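PDB 4QPW: glycosyl hydrolase family 10 from Bacteroides intestinalis DSM 17393, which binds xylan chains through this carbohydrate-binding module, one domain of a longer, modular enzyme that probably hydrolyses the xylan backbone. Local coordinates for the beta-D-xylopyranose site. Residues are numbered along the deposited sequence; one frame, centred on the assembly and turned at random.

The beta-D-xylopyranose site. Residues 18, 20, 52, 55, 91, 122, 124. With XYP (beta-D-xylopyranose), chain B; XYP (beta-D-xylopyranose), chain C; XYP (beta-D-xylopyranose), chain D.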
# COMPACT_ATOMS: atom_id res chain seq x y z
N TRP A 18 10.99 1.07 2.11
CA TRP A 18 11.05 0.60 3.51
C TRP A 18 9.95 -0.42 3.76
O TRP A 18 8.79 -0.26 3.35
CB TRP A 18 10.87 1.81 4.41
CG TRP A 18 10.95 1.49 5.90
CD1 TRP A 18 12.05 1.57 6.68
CD2 TRP A 18 9.88 1.07 6.75
NE1 TRP A 18 11.70 1.20 7.98
CE2 TRP A 18 10.40 0.87 8.05
CE3 TRP A 18 8.56 0.79 6.55
CZ2 TRP A 18 9.58 0.44 9.12
CZ3 TRP A 18 7.77 0.33 7.63
CH2 TRP A 18 8.32 0.22 8.88
N GLU A 20 8.92 -3.60 7.09
CA GLU A 20 9.30 -4.22 8.36
C GLU A 20 8.33 -5.36 8.60
O GLU A 20 7.16 -5.18 8.86
CB GLU A 20 9.25 -3.26 9.48
CG GLU A 20 9.73 -3.82 10.85
CD GLU A 20 9.70 -2.69 11.85
OE1 GLU A 20 8.67 -2.33 12.30
OE2 GLU A 20 10.65 -1.89 11.96
N HIS A 52 0.00 -4.33 12.30
CA HIS A 52 1.20 -3.61 11.91
C HIS A 52 2.43 -4.47 11.92
O HIS A 52 3.47 -3.95 11.51
CB HIS A 52 1.42 -2.39 12.78
CG HIS A 52 1.89 -2.65 14.20
ND1 HIS A 52 3.21 -2.62 14.63
CD2 HIS A 52 1.15 -2.97 15.26
CE1 HIS A 52 3.24 -2.92 15.95
NE2 HIS A 52 2.01 -3.10 16.33
N GLN A 55 4.23 -4.57 7.75
CA GLN A 55 4.01 -3.15 7.30
C GLN A 55 5.06 -2.78 6.31
O GLN A 55 6.21 -3.26 6.35
CB GLN A 55 3.96 -2.20 8.49
CG GLN A 55 5.26 -2.13 9.28
CD GLN A 55 5.20 -1.14 10.42
OE1 GLN A 55 4.48 -0.14 10.38
NE2 GLN A 55 5.95 -1.43 11.50
N TRP A 91 6.03 10.00 8.94
CA TRP A 91 6.03 9.20 10.16
C TRP A 91 5.26 9.90 11.35
O TRP A 91 4.69 9.20 12.16
CB TRP A 91 7.48 8.91 10.62
CG TRP A 91 8.24 8.03 9.68
CD1 TRP A 91 9.23 8.37 8.85
CD2 TRP A 91 8.06 6.63 9.55
NE1 TRP A 91 9.63 7.25 8.14
CE2 TRP A 91 8.96 6.19 8.55
CE3 TRP A 91 7.26 5.72 10.16
CZ2 TRP A 91 9.10 4.82 8.18
CZ3 TRP A 91 7.35 4.37 9.69
CH2 TRP A 91 8.28 4.00 8.70
N MET A 122 2.03 4.29 3.98
CA MET A 122 2.24 3.18 4.92
C MET A 122 1.12 2.20 4.70
O MET A 122 -0.07 2.57 4.71
CB MET A 122 2.13 3.73 6.35
CG MET A 122 2.12 2.64 7.39
SD MET A 122 3.51 1.52 7.39
CE MET A 122 4.70 2.59 8.28
N GLN A 124 -0.42 -1.82 5.76
CA GLN A 124 -0.34 -2.84 6.81
C GLN A 124 -1.34 -3.95 6.57
O GLN A 124 -2.54 -3.66 6.26
CB GLN A 124 -0.57 -2.21 8.18
CG GLN A 124 0.38 -1.06 8.46
CD GLN A 124 0.37 -0.48 9.88
OE1 GLN A 124 -0.60 -0.68 10.60
NE2 GLN A 124 1.41 0.11 10.32
O1 XYP B . 13.09 7.39 9.57
C1 XYP B . 12.73 6.47 10.56
C2 XYP B . 11.68 7.07 11.51
C3 XYP B . 11.34 5.98 12.50
C4 XYP B . 10.79 4.80 11.71
C5 XYP B . 11.89 4.24 10.87
O2 XYP B . 12.07 8.25 12.27
O3 XYP B . 10.28 6.39 13.36
O4 XYP B . 10.65 3.61 12.66
O5 XYP B . 12.21 5.33 9.88
C1 XYP C . 9.42 2.90 12.55
C2 XYP C . 9.71 1.55 13.24
C3 XYP C . 8.40 0.80 13.25
C4 XYP C . 7.25 1.61 13.75
C5 XYP C . 7.14 2.92 12.99
O2 XYP C . 10.74 0.80 12.60
O3 XYP C . 8.50 -0.43 14.04
O4 XYP C . 6.02 0.89 13.52
O5 XYP C . 8.39 3.64 13.11
C1 XYP D . 4.90 1.44 14.14
C2 XYP D . 3.69 1.12 13.31
C3 XYP D . 2.41 1.58 13.98
C4 XYP D . 2.36 0.98 15.41
C5 XYP D . 3.64 1.27 16.10
O2 XYP D . 3.78 1.77 12.04
O3 XYP D . 1.27 1.14 13.18
O4 XYP D . 1.22 1.56 16.06
O5 XYP D . 4.76 0.71 15.43
O HOH W 1 -1.33 0.49 13.55
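This carbohydrate-binding module holds three linked xylose units, part of a xylohexaose, in a site on its beta-rich domain that buries each sugar only in part, with stacking at either end and a bidentate grip in the middle. XYP (chain B) lies flat over Trp91: its C4 is 3.7 Å from the centroid of the six-membered ring and its C2 sits over the five-membered ring, so one sugar face covers both halves of the indole. The far rim of Trp91 reaches the middle unit, CZ3 lying 3.6 Å from C5 of XYP (chain C). That unit is clamped by Glu20, whose OE1 takes the 3-hydroxyl O3 at 2.6 Å and whose OE2 takes the 2-hydroxyl O2 at 2.8 Å. Both carboxylate oxygens use their syn lone pairs, which matches the carboxylate to a vicinal diol. At the other end, His52 lays its ring face under XYP (chain D), C4 standing 3.8 Å above its centre. Gln55 bridges two units: its OE1 accepts from O2 of XYP (chain D) on an in-plane lone pair (137° at the oxygen), while its NE2 donates to the glycosidic O4 of XYP (chain C), only 8° out of the amide plane. Gln124 NE2 gives a nearly straight bond, 172° at the hydrogen, to O3 of XYP (chain D), a hydroxyl also joined to water 1 at 2.7 Å. Behind this shell, weak bonds from Gln124 NE2 to Gln55 OE1 and from Gln55 NE2 to Glu20 OE1 link the three polar side chains and may help to set the amide orientations. Trp18 meets the edge of Trp91 with its face, the Trp91 CH2 standing 3.6 Å above its plane. An alanine in place of Trp91 would probably cost XYP (chain B) its stacking platform and leave Trp18 without this edge-on support.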